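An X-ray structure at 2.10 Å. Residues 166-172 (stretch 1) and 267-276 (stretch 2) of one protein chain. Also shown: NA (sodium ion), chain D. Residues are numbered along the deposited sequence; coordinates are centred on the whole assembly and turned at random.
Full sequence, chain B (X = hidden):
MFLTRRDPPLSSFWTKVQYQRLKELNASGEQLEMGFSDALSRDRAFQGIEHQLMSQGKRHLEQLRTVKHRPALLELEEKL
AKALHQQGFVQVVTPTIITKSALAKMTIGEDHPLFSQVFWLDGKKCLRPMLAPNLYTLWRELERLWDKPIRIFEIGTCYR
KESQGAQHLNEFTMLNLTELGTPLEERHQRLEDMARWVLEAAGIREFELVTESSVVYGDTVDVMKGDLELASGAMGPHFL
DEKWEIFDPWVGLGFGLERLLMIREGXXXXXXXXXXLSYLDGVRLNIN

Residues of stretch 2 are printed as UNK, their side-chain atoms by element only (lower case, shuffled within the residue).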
# COMPACT_ATOMS: atom_id res chain seq x y z
N ALA B 166 -21.27 -10.36 4.00
CA ALA B 166 -21.68 -11.03 2.78
C ALA B 166 -20.65 -10.99 1.65
O ALA B 166 -20.74 -11.75 0.69
CB ALA B 166 -23.00 -10.44 2.30
N GLN B 167 -19.67 -10.09 1.76
CA GLN B 167 -18.65 -9.98 0.73
C GLN B 167 -17.26 -10.21 1.30
O GLN B 167 -17.07 -10.16 2.52
CB GLN B 167 -18.72 -8.60 0.06
CG GLN B 167 -20.02 -8.35 -0.68
CD GLN B 167 -20.00 -7.05 -1.48
OE1 GLN B 167 -19.23 -6.92 -2.43
NE2 GLN B 167 -20.84 -6.10 -1.09
N HIS B 168 -16.28 -10.46 0.44
CA HIS B 168 -14.91 -10.71 0.89
C HIS B 168 -13.83 -10.12 -0.01
O HIS B 168 -13.94 -10.15 -1.24
CB HIS B 168 -14.67 -12.22 1.01
CG HIS B 168 -13.27 -12.58 1.42
ND1 HIS B 168 -12.81 -12.44 2.71
CD2 HIS B 168 -12.21 -13.01 0.69
CE1 HIS B 168 -11.53 -12.76 2.76
NE2 HIS B 168 -11.14 -13.11 1.55
N LEU B 169 -12.78 -9.59 0.61
CA LEU B 169 -11.63 -9.05 -0.11
C LEU B 169 -10.41 -9.79 0.45
O LEU B 169 -10.20 -9.80 1.66
CB LEU B 169 -11.46 -7.55 0.16
CG LEU B 169 -12.35 -6.52 -0.56
CD1 LEU B 169 -11.93 -5.12 -0.13
CD2 LEU B 169 -12.21 -6.66 -2.07
N ASN B 170 -9.63 -10.44 -0.41
CA ASN B 170 -8.43 -11.12 0.08
C ASN B 170 -7.42 -10.06 0.47
O ASN B 170 -6.65 -10.24 1.39
CB ASN B 170 -7.81 -12.03 -0.99
CG ASN B 170 -8.66 -13.25 -1.27
OD1 ASN B 170 -9.25 -13.84 -0.37
ND2 ASN B 170 -8.70 -13.66 -2.53
N GLU B 171 -7.43 -8.95 -0.28
CA GLU B 171 -6.53 -7.83 -0.02
C GLU B 171 -7.39 -6.64 0.38
O GLU B 171 -8.24 -6.22 -0.38
CB GLU B 171 -5.76 -7.43 -1.29
CG GLU B 171 -4.90 -8.51 -1.89
CD GLU B 171 -4.02 -8.00 -3.00
OE1 GLU B 171 -3.29 -7.00 -2.79
OE2 GLU B 171 -4.03 -8.60 -4.10
N PHE B 172 -7.17 -6.10 1.57
CA PHE B 172 -7.95 -4.96 2.01
C PHE B 172 -7.05 -3.94 2.71
O PHE B 172 -5.94 -4.26 3.16
CB PHE B 172 -9.13 -5.42 2.89
CG PHE B 172 -8.74 -6.28 4.08
CD1 PHE B 172 -8.54 -5.70 5.33
CD2 PHE B 172 -8.59 -7.66 3.95
CE1 PHE B 172 -8.20 -6.48 6.45
CE2 PHE B 172 -8.25 -8.46 5.07
CZ PHE B 172 -8.05 -7.87 6.31
N UNK B 267 -22.10 2.10 -3.19
CA UNK B 267 -21.87 1.25 -4.35
C UNK B 267 -22.28 -0.19 -4.02
O UNK B 267 -22.55 -0.50 -2.87
c UNK B 267 -20.08 2.64 -5.43
o UNK B 267 -19.55 1.09 -3.66
c UNK B 267 -20.40 1.29 -4.79
N UNK B 268 -22.33 -1.06 -5.02
CA UNK B 268 -22.76 -2.44 -4.80
C UNK B 268 -21.70 -3.44 -4.38
O UNK B 268 -21.91 -4.21 -3.45
c UNK B 268 -23.49 -2.96 -6.04
c UNK B 268 -24.86 -2.36 -6.26
n UNK B 268 -26.73 -1.81 -4.84
c UNK B 268 -25.83 -2.73 -5.16
o UNK B 268 -25.80 -3.84 -4.63
N UNK B 269 -20.57 -3.46 -5.08
CA UNK B 269 -19.50 -4.39 -4.75
C UNK B 269 -18.40 -3.69 -3.97
O UNK B 269 -17.98 -2.57 -4.32
c UNK B 269 -19.74 -6.05 -6.67
n UNK B 269 -20.71 -7.50 -8.01
c UNK B 269 -19.91 -6.38 -7.97
n UNK B 269 -20.45 -6.98 -5.94
c UNK B 269 -18.89 -4.99 -6.03
c UNK B 269 -21.03 -7.84 -6.77
N UNK B 270 -17.91 -4.33 -2.92
CA UNK B 270 -16.84 -3.73 -2.13
C UNK B 270 -15.57 -3.71 -2.98
O UNK B 270 -14.63 -2.96 -2.71
c UNK B 270 -15.74 -3.69 0.15
c UNK B 270 -15.95 -5.87 -1.12
c UNK B 270 -16.60 -4.52 -0.81
N UNK B 271 -15.56 -4.54 -4.02
CA UNK B 271 -14.42 -4.62 -4.94
C UNK B 271 -14.30 -3.36 -5.80
O UNK B 271 -13.22 -3.01 -6.26
o UNK B 271 -16.54 -7.23 -4.46
c UNK B 271 -14.29 -7.21 -5.32
c UNK B 271 -15.40 -7.70 -4.40
n UNK B 271 -15.07 -8.68 -3.56
c UNK B 271 -14.55 -5.81 -5.90
N UNK B 272 -15.43 -2.70 -6.03
CA UNK B 272 -15.44 -1.50 -6.87
C UNK B 272 -14.33 -0.47 -6.58
O UNK B 272 -13.83 0.19 -7.49
o UNK B 272 -16.72 0.55 -6.70
c UNK B 272 -16.83 -0.85 -6.79
N UNK B 273 -13.92 -0.34 -5.33
CA UNK B 273 -12.88 0.64 -5.03
C UNK B 273 -11.63 0.06 -4.37
O UNK B 273 -10.77 0.79 -3.87
s UNK B 273 -15.32 3.94 -4.10
c UNK B 273 -14.40 2.66 -5.01
c UNK B 273 -13.47 1.78 -4.19
c UNK B 273 -16.72 3.02 -3.62
N UNK B 274 -11.51 -1.26 -4.40
CA UNK B 274 -10.35 -1.92 -3.81
C UNK B 274 -9.24 -2.05 -4.84
O UNK B 274 -9.40 -1.64 -5.99
c UNK B 274 -10.76 -3.31 -3.31
N UNK B 275 -8.10 -2.59 -4.43
CA UNK B 275 -7.00 -2.81 -5.36
C UNK B 275 -7.60 -3.71 -6.42
O UNK B 275 -8.19 -4.74 -6.10
n UNK B 275 -3.31 -2.49 -2.09
c UNK B 275 -5.19 -2.67 -3.62
n UNK B 275 -1.66 -0.92 -1.82
c UNK B 275 -5.84 -3.51 -4.67
c UNK B 275 -2.28 -1.81 -2.58
c UNK B 275 -4.12 -3.44 -2.85
n UNK B 275 -1.90 -1.98 -3.85
N UNK B 276 -7.48 -3.34 -7.68
CA UNK B 276 -8.13 -4.15 -8.69
C UNK B 276 -7.60 -4.00 -10.10
O UNK B 276 -6.96 -3.01 -10.43
c UNK B 276 -9.63 -3.81 -8.70
o UNK B 276 -10.35 -4.63 -9.60
NA NA D . -16.14 -8.80 4.62
O HOH W 1 -18.62 -8.86 -3.95
O HOH W 2 -17.45 -10.76 -2.50
O HOH W 3 -8.05 -3.87 -1.67

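Position 267 carries three side-chain atoms, a carbon bearing one oxygen and one further carbon. This beta-branched hydroxyl is Thr267, and it lies out of reach of the first stretch.

At position 268 an unbranched run of three carbons ends in one oxygen and one nitrogen, the pattern of a primary amide one methylene longer than asparagine. The side chain makes no close contact with stretch 1, and the contribution comes from the main chain: Gln167 NE2 donates a hydrogen bond to the backbone O of position 268 at 3.2 Å, with an angle of 140°. The residue is Gln268. Its CA-to-CB bond points sideways.

Position 269 has one carbon leading into a five-membered ring of three carbons and two nitrogens, an imidazole. Gln167 OE1 lies at the edge of this ring, near its plane. The ring identifies His269, and Gln167 OE1 is 3.7 Å from His269 ND1.

Three carbons, two of them branching from the first, occupy position 270, and one of the two branch carbons lies 3.7 Å from Leu169 CG. With no polar atom and a fork at the beta carbon, this is Val270, buried and with its CB directed toward stretch 1. The branch carbon packed on leucine is CG1. The backbone completes the grip on the glutamine: Val270 N donates to Gln167 OE1 at 2.9 Å and a nearly straight 169°.

Position 271 again shows three carbons, the third holding an oxygen and a nitrogen. The nitrogen lies 3.0 Å from His168 O, yet the angle is too poor for a hydrogen bond. The residue is Gln271. Its CB points sideways, but a bend at chi2 (73°, p) accompanies an approach of the amide to stretch 1. Gln271 OE1 and Gln167 OE1, both acceptors, are 3.4 Å apart; water 1 relieves this pairing by donating to Gln167 OE1 at 2.5 Å and to Gln271 OE1 at 2.7 Å.

A single carbon followed by an oxygen marks position 272 as Ser272, and an unbranched chain of two carbons, a sulfur and a terminal carbon marks position 273 as Met273. Both are buried, and neither touches stretch 1.

Position 274 has one carbon alone, directed toward stretch 1, and this CB lies 3.8 Å from Leu169 CD1. The residue is Ala274.

At position 275 three carbons lead to a nitrogen and then to a carbon bearing two more nitrogens, a guanidinium. The third carbon lies 3.7 Å from Glu171 OE1. This is Arg275. Its NE is 4.6 Å from Glu171 OE1, which lies well out of the guanidinium plane, so the charges are near without forming a salt bridge. The main chains are joined by water 3, which donates to Glu171 O at 2.7 Å and accepts from Arg275 N at 3.0 Å.

Position 276, one carbon and one oxygen, is Ser276, beyond contact.

The contact thus combines two elements. The Gln167 amide uses both its ends to read backbone groups of Gln268 and Val270, while Leu169 packs against Val270 and Ala274. Bridging waters extend this small interface of 411 Å².

Stretch 2, residues 267-276: TQHVQSMARS
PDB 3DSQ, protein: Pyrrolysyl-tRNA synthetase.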